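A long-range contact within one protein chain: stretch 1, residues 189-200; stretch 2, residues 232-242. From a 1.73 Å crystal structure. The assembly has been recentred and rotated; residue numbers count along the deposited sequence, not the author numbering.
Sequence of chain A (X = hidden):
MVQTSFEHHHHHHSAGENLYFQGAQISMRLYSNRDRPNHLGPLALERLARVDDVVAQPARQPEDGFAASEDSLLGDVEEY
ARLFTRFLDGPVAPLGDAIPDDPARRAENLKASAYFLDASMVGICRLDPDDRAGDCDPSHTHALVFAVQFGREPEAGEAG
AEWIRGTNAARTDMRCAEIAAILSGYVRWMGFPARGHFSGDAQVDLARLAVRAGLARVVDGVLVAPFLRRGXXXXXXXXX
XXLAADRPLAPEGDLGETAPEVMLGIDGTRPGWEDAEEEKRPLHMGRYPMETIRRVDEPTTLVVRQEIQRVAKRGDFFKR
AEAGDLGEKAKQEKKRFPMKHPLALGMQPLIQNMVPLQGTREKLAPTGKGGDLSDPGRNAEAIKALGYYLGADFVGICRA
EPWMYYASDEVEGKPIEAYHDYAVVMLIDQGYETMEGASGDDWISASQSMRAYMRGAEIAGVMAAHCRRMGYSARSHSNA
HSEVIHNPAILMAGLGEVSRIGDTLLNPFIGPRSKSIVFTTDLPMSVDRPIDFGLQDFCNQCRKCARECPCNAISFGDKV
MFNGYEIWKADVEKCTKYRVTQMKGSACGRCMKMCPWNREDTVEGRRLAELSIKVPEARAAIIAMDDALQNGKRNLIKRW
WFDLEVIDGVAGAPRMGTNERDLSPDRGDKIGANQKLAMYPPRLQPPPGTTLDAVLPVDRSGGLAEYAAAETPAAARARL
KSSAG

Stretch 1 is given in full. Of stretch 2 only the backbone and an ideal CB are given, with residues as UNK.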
ATOM      1  N   TRP A 189       7.568   9.121 -18.886  1.00 22.38           N
ATOM      2  CA  TRP A 189       7.978   7.799 -19.357  1.00 21.95           C
ATOM      3  C   TRP A 189       7.211   7.263 -20.539  1.00 21.53           C
ATOM      4  O   TRP A 189       7.686   6.376 -21.262  1.00 25.13           O
ATOM      5  CB  TRP A 189       7.915   6.790 -18.213  1.00 25.19           C
ATOM      6  CG  TRP A 189       9.164   6.760 -17.388  1.00 23.94           C
ATOM      7  CD1 TRP A 189       9.402   7.359 -16.159  1.00 22.54           C
ATOM      8  CD2 TRP A 189      10.380   6.132 -17.772  1.00 26.06           C
ATOM      9  NE1 TRP A 189      10.688   7.092 -15.752  1.00 25.02           N
ATOM     10  CE2 TRP A 189      11.315   6.333 -16.708  1.00 25.01           C
ATOM     11  CE3 TRP A 189      10.777   5.386 -18.913  1.00 26.59           C
ATOM     12  CZ2 TRP A 189      12.635   5.853 -16.761  1.00 27.16           C
ATOM     13  CZ3 TRP A 189      12.123   4.884 -18.962  1.00 28.37           C
ATOM     14  CH2 TRP A 189      13.017   5.127 -17.885  1.00 25.46           C
ATOM     15  N   MET A 190       5.997   7.773 -20.762  1.00 24.80           N
ATOM     16  CA  MET A 190       5.202   7.460 -21.945  1.00 24.17           C
ATOM     17  C   MET A 190       5.650   8.299 -23.172  1.00 26.44           C
ATOM     18  O   MET A 190       5.256   8.002 -24.298  1.00 21.26           O
ATOM     19  CB  MET A 190       3.728   7.724 -21.651  1.00 24.81           C
ATOM     20  CG  MET A 190       3.086   6.582 -20.891  1.00 25.37           C
ATOM     21  SD  MET A 190       1.259   6.703 -20.874  1.00 24.98           S
ATOM     22  CE  MET A 190       0.955   8.332 -20.158  1.00 21.69           C
ATOM     23  N   GLY A 191       6.490   9.318 -22.949  1.00 23.73           N
ATOM     24  CA  GLY A 191       7.149  10.018 -24.052  1.00 25.18           C
ATOM     25  C   GLY A 191       6.727  11.471 -24.169  1.00 27.22           C
ATOM     26  O   GLY A 191       7.106  12.113 -25.137  1.00 28.31           O
ATOM     27  N   PHE A 192       6.036  12.031 -23.176  1.00 22.07           N
ATOM     28  CA  PHE A 192       5.502  13.374 -23.257  1.00 21.06           C
ATOM     29  C   PHE A 192       6.024  14.212 -22.166  1.00 24.59           C
ATOM     30  O   PHE A 192       6.040  13.790 -20.998  1.00 26.07           O
ATOM     31  CB  PHE A 192       3.927  13.373 -23.201  1.00 24.01           C
ATOM     32  CG  PHE A 192       3.280  12.562 -24.255  1.00 25.12           C
ATOM     33  CD1 PHE A 192       3.166  11.176 -24.128  1.00 26.83           C
ATOM     34  CD2 PHE A 192       2.818  13.151 -25.423  1.00 25.60           C
ATOM     35  CE1 PHE A 192       2.648  10.391 -25.139  1.00 26.26           C
ATOM     36  CE2 PHE A 192       2.276  12.379 -26.409  1.00 26.51           C
ATOM     37  CZ  PHE A 192       2.163  11.000 -26.271  1.00 26.00           C
ATOM     38  N   PRO A 193       6.505  15.412 -22.467  1.00 26.26           N
ATOM     39  CA  PRO A 193       6.883  16.328 -21.410  1.00 28.70           C
ATOM     40  C   PRO A 193       5.743  16.672 -20.489  1.00 25.09           C
ATOM     41  O   PRO A 193       4.583  16.805 -20.897  1.00 28.19           O
ATOM     42  CB  PRO A 193       7.331  17.579 -22.177  1.00 30.17           C
ATOM     43  CG  PRO A 193       7.875  16.997 -23.447  1.00 30.57           C
ATOM     44  CD  PRO A 193       6.919  15.914 -23.794  1.00 31.20           C
ATOM     45  N   ALA A 194       6.053  16.745 -19.229  1.00 24.39           N
ATOM     46  CA  ALA A 194       5.062  16.958 -18.142  1.00 22.82           C
ATOM     47  C   ALA A 194       5.736  17.415 -16.885  1.00 20.27           C
ATOM     48  O   ALA A 194       6.893  17.035 -16.587  1.00 22.91           O
ATOM     49  CB  ALA A 194       4.316  15.655 -17.893  1.00 25.67           C
ATOM     50  N   ARG A 195       5.087  18.280 -16.196  1.00 19.03           N
ATOM     51  CA  ARG A 195       5.652  18.908 -15.033  1.00 21.56           C
ATOM     52  C   ARG A 195       4.593  18.922 -13.924  1.00 23.01           C
ATOM     53  O   ARG A 195       3.407  19.224 -14.174  1.00 19.83           O
ATOM     54  CB  ARG A 195       6.048  20.328 -15.383  1.00 26.31           C
ATOM     55  CG  ARG A 195       6.368  21.279 -14.247  1.00 27.28           C
ATOM     56  CD  ARG A 195       7.584  20.895 -13.505  1.00 29.89           C
ATOM     57  NE  ARG A 195       8.326  22.019 -12.920  1.00 31.18           N
ATOM     58  CZ  ARG A 195       8.087  22.663 -11.792  1.00 33.27           C
ATOM     59  NH1 ARG A 195       7.062  22.416 -10.986  1.00 29.24           N
ATOM     60  NH2 ARG A 195       8.947  23.641 -11.434  1.00 36.08           N
ATOM     61  N   GLY A 196       4.992  18.568 -12.688  1.00 22.41           N
ATOM     62  CA  GLY A 196       4.118  18.571 -11.550  1.00 19.85           C
ATOM     63  C   GLY A 196       4.229  19.867 -10.803  1.00 19.76           C
ATOM     64  O   GLY A 196       5.264  20.543 -10.846  1.00 19.69           O
ATOM     65  N   HIS A 197       3.156  20.222 -10.150  1.00 19.30           N
ATOM     66  CA  HIS A 197       3.064  21.458  -9.414  1.00 20.57           C
ATOM     67  C   HIS A 197       2.314  21.259  -8.147  1.00 22.89           C
ATOM     68  O   HIS A 197       1.305  20.511  -8.116  1.00 23.75           O
ATOM     69  CB  HIS A 197       2.328  22.569 -10.270  1.00 22.73           C
ATOM     70  CG  HIS A 197       2.788  22.691 -11.678  1.00 21.31           C
ATOM     71  ND1 HIS A 197       3.607  23.707 -12.134  1.00 23.92           N
ATOM     72  CD2 HIS A 197       2.548  21.912 -12.753  1.00 23.50           C
ATOM     73  CE1 HIS A 197       3.829  23.557 -13.420  1.00 20.87           C
ATOM     74  NE2 HIS A 197       3.187  22.485 -13.827  1.00 22.81           N
ATOM     75  N   PHE A 198       2.701  21.958  -7.090  1.00 21.74           N
ATOM     76  CA  PHE A 198       1.902  22.003  -5.891  1.00 23.12           C
ATOM     77  C   PHE A 198       2.316  23.265  -5.178  1.00 23.74           C
ATOM     78  O   PHE A 198       3.132  24.027  -5.694  1.00 24.66           O
ATOM     79  CB  PHE A 198       2.091  20.750  -5.022  1.00 23.56           C
ATOM     80  CG  PHE A 198       3.364  20.744  -4.211  1.00 23.51           C
ATOM     81  CD1 PHE A 198       4.552  20.623  -4.852  1.00 21.67           C
ATOM     82  CD2 PHE A 198       3.342  20.879  -2.834  1.00 22.91           C
ATOM     83  CE1 PHE A 198       5.718  20.660  -4.123  1.00 23.69           C
ATOM     84  CE2 PHE A 198       4.494  20.861  -2.095  1.00 23.02           C
ATOM     85  CZ  PHE A 198       5.693  20.822  -2.759  1.00 22.66           C
ATOM     86  N   SER A 199       1.685  23.544  -4.068  1.00 22.71           N
ATOM     87  CA  SER A 199       1.913  24.839  -3.409  1.00 28.31           C
ATOM     88  C   SER A 199       3.414  25.204  -3.212  1.00 30.93           C
ATOM     89  O   SER A 199       3.808  26.319  -3.377  1.00 32.20           O
ATOM     90  CB  SER A 199       1.223  24.825  -2.085  1.00 31.07           C
ATOM     91  OG  SER A 199       1.518  26.038  -1.453  1.00 43.08           O
ATOM     92  N   GLY A 200       4.209  24.224  -2.784  1.00 29.14           N
ATOM     93  CA  GLY A 200       5.609  24.371  -2.573  1.00 29.97           C
ATOM     94  C   GLY A 200       6.478  24.623  -3.798  1.00 32.79           C
ATOM     95  O   GLY A 200       7.581  25.149  -3.639  1.00 40.01           O
ATOM     96  N   UNK A 232      -8.733  20.851   1.887  1.00 18.95           N
ATOM     97  CA  UNK A 232      -8.005  20.110   0.909  1.00 20.05           C
ATOM     98  C   UNK A 232      -6.811  20.987   0.411  1.00 19.14           C
ATOM     99  O   UNK A 232      -6.768  22.182   0.674  1.00 22.59           O
ATOM    100  CB  UNK A 232      -8.929  19.694  -0.237  1.00 20.05           C
ATOM    101  N   UNK A 233      -5.890  20.342  -0.306  1.00 18.25           N
ATOM    102  CA  UNK A 233      -4.836  20.978  -1.032  1.00 21.05           C
ATOM    103  C   UNK A 233      -4.781  20.421  -2.414  1.00 19.95           C
ATOM    104  O   UNK A 233      -5.352  19.351  -2.672  1.00 18.73           O
ATOM    105  CB  UNK A 233      -3.492  20.811  -0.320  1.00 21.05           C
ATOM    106  N   UNK A 234      -4.110  21.166  -3.325  1.00 20.76           N
ATOM    107  CA  UNK A 234      -4.072  20.856  -4.764  1.00 21.33           C
ATOM    108  C   UNK A 234      -2.725  20.457  -5.313  1.00 20.82           C
ATOM    109  O   UNK A 234      -1.707  20.918  -4.841  1.00 21.23           O
ATOM    110  CB  UNK A 234      -4.566  22.069  -5.555  1.00 21.33           C
ATOM    111  N   UNK A 235      -2.747  19.558  -6.297  1.00 21.62           N
ATOM    112  CA  UNK A 235      -1.616  19.270  -7.130  1.00 20.40           C
ATOM    113  C   UNK A 235      -2.097  19.358  -8.583  1.00 21.95           C
ATOM    114  O   UNK A 235      -3.270  19.176  -8.872  1.00 20.80           O
ATOM    115  CB  UNK A 235      -1.015  17.902  -6.803  1.00 20.40           C
ATOM    116  N   UNK A 236      -1.169  19.631  -9.490  1.00 20.87           N
ATOM    117  CA  UNK A 236      -1.419  19.772 -10.942  1.00 20.30           C
ATOM    118  C   UNK A 236      -0.286  19.108 -11.697  1.00 20.34           C
ATOM    119  O   UNK A 236       0.882  19.146 -11.300  1.00 18.86           O
ATOM    120  CB  UNK A 236      -1.546  21.241 -11.351  1.00 20.30           C
ATOM    121  N   UNK A 237      -0.640  18.424 -12.754  1.00 19.44           N
ATOM    122  CA  UNK A 237       0.334  18.023 -13.747  1.00 22.02           C
ATOM    123  C   UNK A 237      -0.029  18.744 -15.070  1.00 23.48           C
ATOM    124  O   UNK A 237      -1.122  18.551 -15.622  1.00 23.31           O
ATOM    125  CB  UNK A 237       0.356  16.502 -13.914  1.00 22.02           C
ATOM    126  N   UNK A 238       0.898  19.565 -15.597  1.00 23.37           N
ATOM    127  CA  UNK A 238       0.707  20.216 -16.867  1.00 21.29           C
ATOM    128  C   UNK A 238       1.466  19.410 -17.898  1.00 23.37           C
ATOM    129  O   UNK A 238       2.548  18.854 -17.626  1.00 24.37           O
ATOM    130  CB  UNK A 238       1.168  21.674 -16.833  1.00 21.29           C
ATOM    131  N   UNK A 239       0.932  19.330 -19.093  1.00 23.44           N
ATOM    132  CA  UNK A 239       1.550  18.538 -20.141  1.00 23.29           C
ATOM    133  C   UNK A 239       1.004  18.938 -21.524  1.00 24.47           C
ATOM    134  O   UNK A 239      -0.026  19.612 -21.632  1.00 22.88           O
ATOM    135  CB  UNK A 239       1.315  17.049 -19.882  1.00 23.29           C
ATOM    136  N   UNK A 240       1.718  18.524 -22.559  1.00 25.59           N
ATOM    137  CA  UNK A 240       1.266  18.608 -23.937  1.00 29.57           C
ATOM    138  C   UNK A 240       0.634  17.309 -24.403  1.00 31.82           C
ATOM    139  O   UNK A 240       0.106  17.246 -25.512  1.00 32.33           O
ATOM    140  CB  UNK A 240       2.433  18.979 -24.854  1.00 29.57           C
ATOM    141  N   UNK A 241       0.647  16.269 -23.556  1.00 31.08           N
ATOM    142  CA  UNK A 241      -0.177  15.021 -23.741  1.00 26.43           C
ATOM    143  C   UNK A 241      -1.662  15.489 -23.730  1.00 27.41           C
ATOM    144  O   UNK A 241      -2.213  15.885 -22.691  1.00 28.88           O
ATOM    145  CB  UNK A 241       0.091  13.987 -22.646  1.00 26.43           C
ATOM    146  N   UNK A 242      -2.303  15.429 -24.885  1.00 28.50           N
ATOM    147  CA  UNK A 242      -3.663  15.963 -25.026  1.00 26.37           C
ATOM    148  C   UNK A 242      -4.654  15.063 -24.353  1.00 23.39           C
ATOM    149  O   UNK A 242      -4.627  13.833 -24.512  1.00 23.51           O
ATOM    150  CB  UNK A 242      -4.037  16.139 -26.499  1.00 26.37           C
TER

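Stretch 2 runs antiparallel to the strand that begins at Ala-194.

At 232 nothing of stretch 1 lies within reach; the extended backbone suits beta-branched or aromatic residues, but stretch 1 does not choose among them. Phe-232 is found. Position 233 points toward stretch 1, but no atom comes within 5.5 Å of its CB. A long side chain could reach the hydroxyl of Ser-199, and polar types would suit. It is Arg-233, whose NH2 lies 3.3 Å from Ser-199 OG, near the guanidinium plane. Position 234 points sideways into space that stretch 1 leaves open, so many types fit. Leu-234 is found; a water donates to Leu-234 O and accepts from Ser-199 N.

At 235 an ideal CB would sit 3.7 Å from His-197 O. A small residue is comfortable, though the extended backbone does not demand glycine. Gly-235 CA lies 3.3 Å from His-197 O, a CA-H...O contact of the kind usual in paired strands.

Position 236 shares a sheet face with His-197. Beta-branched or other apolar residues suit an extended strand here. Val-236 brings CG1 to 4.2 Å from His-197 CD2, while Val-236 N bonds to His-197 O (3.0 Å) and Val-236 O to His-197 N (2.8 Å).

On the other face, 237 looks past Gly-196, which offers no side chain, toward Ala-194. With such small neighbours a medium apolar residue fits well; Val-237 sets CG1 4.2 Å from Ala-194 CB.

The CB of 238 is only 3.7 Å from His-197 NE2, an invitation to a short polar side chain such as serine or threonine. Thr-238, with chi1 in p, places OG1 2.9 Å from His-197 NE2 in a hydrogen bond. Thr-238 N also bonds to Arg-195 O (2.9 Å) and Thr-238 O to Arg-195 N (3.0 Å).

At 239 the CB lies 3.4 Å from Pro-193 O, an acceptor, and 3.9 Å from Ala-194 CB, so a small hydroxyl residue is favoured. Thr-239 donates from OG1 to Pro-193 O at 2.7 Å; the same OG1 accepts from the amide N of 241 at 3.0 Å.

Position 240 points sideways, with ordinary backbone angles, and tolerates many types. Gly-240 binds through N a water that donates to Pro-193 O.

At 241 the CB lies 3.8 Å from Phe-192 CG, with Met-190 beyond: a place for a large aromatic or apolar residue. Tyr-241 turns its edge to the Phe-192 face, Tyr-241 CD1 to Phe-192 CD1 at 3.6 Å, and Tyr-241 CZ is 3.7 Å from Met-190 CE.

At 242 stretch 1 leaves open space, so almost any type would do; Ala-242 is found.

Stretch 2, residues 232-242: FRLGVVTTGYA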
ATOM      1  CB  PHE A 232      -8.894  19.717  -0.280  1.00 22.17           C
ATOM      2  CG  PHE A 232      -9.427  20.895  -1.033  1.00 23.11           C
ATOM      3  CD1 PHE A 232     -10.585  21.514  -0.623  1.00 22.84           C
ATOM      4  CD2 PHE A 232      -8.736  21.425  -2.091  1.00 24.57           C
ATOM      5  CE1 PHE A 232     -11.070  22.630  -1.297  1.00 25.10           C
ATOM      6  CE2 PHE A 232      -9.236  22.537  -2.792  1.00 24.10           C
ATOM      7  CZ  PHE A 232     -10.384  23.125  -2.396  1.00 24.27           C
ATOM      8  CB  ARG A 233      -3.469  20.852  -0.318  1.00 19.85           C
ATOM      9  CG  ARG A 233      -3.499  21.311   1.107  1.00 21.43           C
ATOM     10  CD  ARG A 233      -3.628  22.835   1.292  1.00 22.26           C
ATOM     11  NE  ARG A 233      -2.383  23.475   0.897  1.00 25.33           N
ATOM     12  CZ  ARG A 233      -2.094  24.764   1.046  1.00 25.22           C
ATOM     13  NH1 ARG A 233      -2.915  25.615   1.609  1.00 22.07           N
ATOM     14  NH2 ARG A 233      -0.896  25.170   0.676  1.00 29.72           N
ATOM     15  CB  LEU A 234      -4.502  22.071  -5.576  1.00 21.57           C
ATOM     16  CG  LEU A 234      -5.901  22.584  -5.280  1.00 22.95           C
ATOM     17  CD1 LEU A 234      -6.049  24.012  -5.854  1.00 23.57           C
ATOM     18  CD2 LEU A 234      -6.925  21.636  -5.898  1.00 22.89           C
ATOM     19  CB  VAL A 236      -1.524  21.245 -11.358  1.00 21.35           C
ATOM     20  CG1 VAL A 236      -1.616  21.343 -12.862  1.00 20.42           C
ATOM     21  CG2 VAL A 236      -2.705  21.918 -10.671  1.00 23.99           C
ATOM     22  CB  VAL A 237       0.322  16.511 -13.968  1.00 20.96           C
ATOM     23  CG1 VAL A 237       1.288  16.126 -15.057  1.00 20.50           C
ATOM     24  CG2 VAL A 237       0.668  15.771 -12.652  1.00 25.40           C
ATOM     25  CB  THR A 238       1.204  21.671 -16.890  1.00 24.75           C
ATOM     26  OG1 THR A 238       2.607  21.696 -16.546  1.00 22.89           O
ATOM     27  CG2 THR A 238       0.415  22.509 -15.929  1.00 24.11           C
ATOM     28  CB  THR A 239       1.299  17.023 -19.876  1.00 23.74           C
ATOM     29  OG1 THR A 239       1.936  16.219 -20.873  1.00 25.21           O
ATOM     30  CG2 THR A 239      -0.178  16.684 -19.902  1.00 26.20           C
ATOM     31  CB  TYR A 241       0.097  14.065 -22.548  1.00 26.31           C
ATOM     32  CG  TYR A 241      -0.551  12.680 -22.496  1.00 22.51           C
ATOM     33  CD1 TYR A 241      -0.323  11.773 -23.457  1.00 20.41           C
ATOM     34  CD2 TYR A 241      -1.246  12.297 -21.376  1.00 22.87           C
ATOM     35  CE1 TYR A 241      -0.790  10.482 -23.361  1.00 21.09           C
ATOM     36  CE2 TYR A 241      -1.773  11.011 -21.231  1.00 20.97           C
ATOM     37  CZ  TYR A 241      -1.528  10.084 -22.193  1.00 22.34           C
ATOM     38  OH  TYR A 241      -2.034   8.782 -22.063  1.00 21.61           O
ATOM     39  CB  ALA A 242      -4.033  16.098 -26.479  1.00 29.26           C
TER
HETATM   40  O   HOH W   1       4.077  17.361 -23.340  1.00 35.40           O
HETATM   41  O   HOH W   2      -0.698  22.494  -2.970  1.00 28.34           O
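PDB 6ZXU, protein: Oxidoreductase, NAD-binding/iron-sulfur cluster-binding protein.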